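Long-range contact in RND efflux system, outer membrane lipoprotein, NodT family (Burkholderia mallei, PDB 6U94), which probably serves as the outer membrane channel component of a tripartite RND efflux system, letting substrates leave the cell: residues F327-W333 with I371-R376. Residues are numbered along the deposited sequence; the frame is centred on the assembly and turned at random.
Sequences FSGGVAW and IQDAFR
Two aromatic side chains, F327 and W333, pack the loop between helices 321-326 and 349-352 onto the flank of helix 362-415, one of the long helices characteristic of the outer membrane factor (OMF) family. F375 is the apolar centre: its CB lies 4.0 Å from F327 CZ and 3.8 Å from W333 CZ3. The W333 six-membered ring meets the F375 ring obliquely, centroids 5.7 Å apart and planes at 58°, while W333 CH2 touches I371 CG2 at 4.1 Å. Flat apolar rings suit both places because both CA-to-CB bonds point toward the helix; in register, F327 CA is 7.9 Å from R376 CA and W333 CA 7.8 Å from Q372 CA. F327 (chi1 m) brings CZ within 3.4 Å of R376 N. W333 (chi1 p) offers a face to Q372, whose chi1 t places CG 3.7 Å from the five-membered ring centroid, a CH-pi contact. A type II turn, F327 to G330, closed by G330 N to F327 O (3.0 Å), folds the loop back; G329, at positive phi, has no CB to collide with the preceding carbonyl. Outermost, R376's long chain (chi1 and chi2 t, chi3 m) carries its guanidinium to the loop: F327 CE1 lies over one face, 3.7 Å from R376 CZ, and R376 NH2 donates a hydrogen bond to V331 O at 3.0 Å.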
ATOM      1  N   PHE A 327     -14.294   8.598 -15.217  1.00 75.03           N
ATOM      2  CA  PHE A 327     -15.076   8.552 -13.989  1.00 80.79           C
ATOM      3  C   PHE A 327     -15.550   9.933 -13.549  1.00 91.02           C
ATOM      4  O   PHE A 327     -15.916  10.115 -12.383  1.00 94.05           O
ATOM      5  CB  PHE A 327     -14.269   7.875 -12.880  1.00 74.89           C
ATOM      6  CG  PHE A 327     -13.852   6.472 -13.220  1.00 74.33           C
ATOM      7  CD1 PHE A 327     -14.710   5.407 -13.002  1.00 75.35           C
ATOM      8  CD2 PHE A 327     -12.607   6.219 -13.775  1.00 70.22           C
ATOM      9  CE1 PHE A 327     -14.332   4.113 -13.323  1.00 73.45           C
ATOM     10  CE2 PHE A 327     -12.222   4.932 -14.095  1.00 67.28           C
ATOM     11  CZ  PHE A 327     -13.087   3.875 -13.871  1.00 69.86           C
ATOM     12  N   SER A 328     -15.559  10.907 -14.458  1.00109.43           N
ATOM     13  CA  SER A 328     -16.122  12.214 -14.147  1.00122.35           C
ATOM     14  C   SER A 328     -17.623  12.091 -13.916  1.00136.62           C
ATOM     15  O   SER A 328     -18.333  11.422 -14.671  1.00136.24           O
ATOM     16  CB  SER A 328     -15.844  13.206 -15.277  1.00119.03           C
ATOM     17  OG  SER A 328     -16.834  13.119 -16.286  1.00117.09           O
ATOM     18  N   GLY A 329     -18.106  12.743 -12.862  1.00156.86           N
ATOM     19  CA  GLY A 329     -19.479  12.578 -12.450  1.00161.42           C
ATOM     20  C   GLY A 329     -19.747  11.354 -11.601  1.00158.12           C
ATOM     21  O   GLY A 329     -20.884  11.173 -11.147  1.00162.52           O
ATOM     22  N   GLY A 330     -18.745  10.506 -11.376  1.00147.83           N
ATOM     23  CA  GLY A 330     -18.932   9.366 -10.500  1.00142.54           C
ATOM     24  C   GLY A 330     -19.829   8.313 -11.121  1.00134.85           C
ATOM     25  O   GLY A 330     -19.813   8.079 -12.336  1.00131.00           O
ATOM     26  N   VAL A 331     -20.655   7.699 -10.266  1.00130.47           N
ATOM     27  CA  VAL A 331     -21.525   6.566 -10.583  1.00124.10           C
ATOM     28  C   VAL A 331     -20.836   5.613 -11.553  1.00115.85           C
ATOM     29  O   VAL A 331     -19.647   5.306 -11.405  1.00115.34           O
ATOM     30  CB  VAL A 331     -22.891   7.025 -11.140  1.00124.90           C
ATOM     31  CG1 VAL A 331     -24.018   6.456 -10.293  1.00126.94           C
ATOM     32  CG2 VAL A 331     -23.006   8.552 -11.202  1.00127.12           C
ATOM     33  N   ALA A 332     -21.578   5.132 -12.544  1.00109.76           N
ATOM     34  CA  ALA A 332     -20.986   4.301 -13.578  1.00101.92           C
ATOM     35  C   ALA A 332     -20.140   5.148 -14.522  1.00 97.21           C
ATOM     36  O   ALA A 332     -20.421   6.328 -14.757  1.00 97.56           O
ATOM     37  CB  ALA A 332     -22.073   3.567 -14.359  1.00101.34           C
ATOM     38  N   TRP A 333     -19.100   4.530 -15.079  1.00 90.46           N
ATOM     39  CA  TRP A 333     -18.134   5.290 -15.856  1.00 84.08           C
ATOM     40  C   TRP A 333     -18.735   5.721 -17.193  1.00 78.56           C
ATOM     41  O   TRP A 333     -19.841   5.326 -17.570  1.00 81.33           O
ATOM     42  CB  TRP A 333     -16.845   4.489 -16.060  1.00 79.14           C
ATOM     43  CG  TRP A 333     -16.949   3.244 -16.905  1.00 69.75           C
ATOM     44  CD1 TRP A 333     -18.087   2.637 -17.354  1.00 71.47           C
ATOM     45  CD2 TRP A 333     -15.856   2.458 -17.393  1.00 62.61           C
ATOM     46  NE1 TRP A 333     -17.769   1.521 -18.093  1.00 65.32           N
ATOM     47  CE2 TRP A 333     -16.406   1.390 -18.134  1.00 62.88           C
ATOM     48  CE3 TRP A 333     -14.465   2.554 -17.278  1.00 57.72           C
ATOM     49  CZ2 TRP A 333     -15.613   0.424 -18.753  1.00 55.25           C
ATOM     50  CZ3 TRP A 333     -13.678   1.595 -17.895  1.00 55.95           C
ATOM     51  CH2 TRP A 333     -14.256   0.544 -18.623  1.00 54.65           C
ATOM     52  N   ILE A 371     -13.339  -5.467 -16.650  1.00 53.95           N
ATOM     53  CA  ILE A 371     -12.555  -4.346 -17.153  1.00 52.57           C
ATOM     54  C   ILE A 371     -12.930  -3.054 -16.437  1.00 58.13           C
ATOM     55  O   ILE A 371     -12.058  -2.245 -16.098  1.00 58.06           O
ATOM     56  CB  ILE A 371     -12.725  -4.228 -18.679  1.00 54.08           C
ATOM     57  CG1 ILE A 371     -12.125  -5.454 -19.371  1.00 51.21           C
ATOM     58  CG2 ILE A 371     -12.087  -2.944 -19.206  1.00 38.51           C
ATOM     59  CD1 ILE A 371     -12.362  -5.480 -20.857  1.00 50.92           C
ATOM     60  N   GLN A 372     -14.226  -2.834 -16.192  1.00 59.20           N
ATOM     61  CA  GLN A 372     -14.634  -1.631 -15.471  1.00 65.39           C
ATOM     62  C   GLN A 372     -14.087  -1.634 -14.050  1.00 62.39           C
ATOM     63  O   GLN A 372     -13.620  -0.601 -13.556  1.00 65.06           O
ATOM     64  CB  GLN A 372     -16.155  -1.499 -15.452  1.00 73.28           C
ATOM     65  CG  GLN A 372     -16.621  -0.205 -14.785  0.80 82.34           C
ATOM     66  CD  GLN A 372     -18.125  -0.107 -14.643  0.55 89.46           C
ATOM     67  OE1 GLN A 372     -18.856  -1.043 -14.972  1.00 98.83           O
ATOM     68  NE2 GLN A 372     -18.599   1.033 -14.148  1.00 88.27           N
ATOM     69  N   ASP A 373     -14.130  -2.789 -13.379  1.00 60.39           N
ATOM     70  CA  ASP A 373     -13.576  -2.880 -12.031  1.00 59.36           C
ATOM     71  C   ASP A 373     -12.067  -2.678 -12.039  1.00 62.07           C
ATOM     72  O   ASP A 373     -11.512  -2.086 -11.108  1.00 67.89           O
ATOM     73  CB  ASP A 373     -13.930  -4.226 -11.401  1.00 60.09           C
ATOM     74  CG  ASP A 373     -15.382  -4.310 -10.985  1.00 65.77           C
ATOM     75  OD1 ASP A 373     -16.112  -3.317 -11.179  1.00 70.09           O
ATOM     76  OD2 ASP A 373     -15.795  -5.368 -10.463  1.00 70.55           O
ATOM     77  N   ALA A 374     -11.385  -3.156 -13.082  1.00 56.46           N
ATOM     78  CA  ALA A 374      -9.939  -2.983 -13.157  1.00 52.80           C
ATOM     79  C   ALA A 374      -9.566  -1.511 -13.294  1.00 56.72           C
ATOM     80  O   ALA A 374      -8.664  -1.022 -12.601  1.00 51.04           O
ATOM     81  CB  ALA A 374      -9.370  -3.792 -14.320  1.00 53.11           C
ATOM     82  N   PHE A 375     -10.239  -0.791 -14.197  1.00 56.98           N
ATOM     83  CA  PHE A 375      -9.966   0.632 -14.371  1.00 57.69           C
ATOM     84  C   PHE A 375     -10.333   1.414 -13.119  1.00 60.95           C
ATOM     85  O   PHE A 375      -9.562   2.261 -12.658  1.00 59.70           O
ATOM     86  CB  PHE A 375     -10.727   1.173 -15.582  1.00 57.38           C
ATOM     87  CG  PHE A 375     -10.029   0.943 -16.889  1.00 55.76           C
ATOM     88  CD1 PHE A 375     -10.079  -0.302 -17.508  1.00 51.98           C
ATOM     89  CD2 PHE A 375      -9.331   1.968 -17.506  1.00 48.30           C
ATOM     90  CE1 PHE A 375      -9.437  -0.516 -18.719  1.00 49.00           C
ATOM     91  CE2 PHE A 375      -8.689   1.765 -18.712  1.00 48.71           C
ATOM     92  CZ  PHE A 375      -8.742   0.514 -19.321  1.00 54.44           C
ATOM     93  N   ARG A 376     -11.514   1.142 -12.558  1.00 63.84           N
ATOM     94  CA  ARG A 376     -11.932   1.815 -11.334  1.00 61.91           C
ATOM     95  C   ARG A 376     -10.932   1.578 -10.211  1.00 61.97           C
ATOM     96  O   ARG A 376     -10.608   2.497  -9.451  1.00 62.90           O
ATOM     97  CB  ARG A 376     -13.327   1.340 -10.926  1.00 65.44           C
ATOM     98  CG  ARG A 376     -13.890   2.039  -9.689  1.00 73.77           C
ATOM     99  CD  ARG A 376     -15.314   1.583  -9.403  1.00 79.39           C
ATOM    100  NE  ARG A 376     -16.201   1.814 -10.541  1.00 85.17           N
ATOM    101  CZ  ARG A 376     -16.801   2.974 -10.794  1.00 90.88           C
ATOM    102  NH1 ARG A 376     -16.605   4.014  -9.991  1.00 92.79           N
ATOM    103  NH2 ARG A 376     -17.594   3.100 -11.850  1.00 90.90           N
TER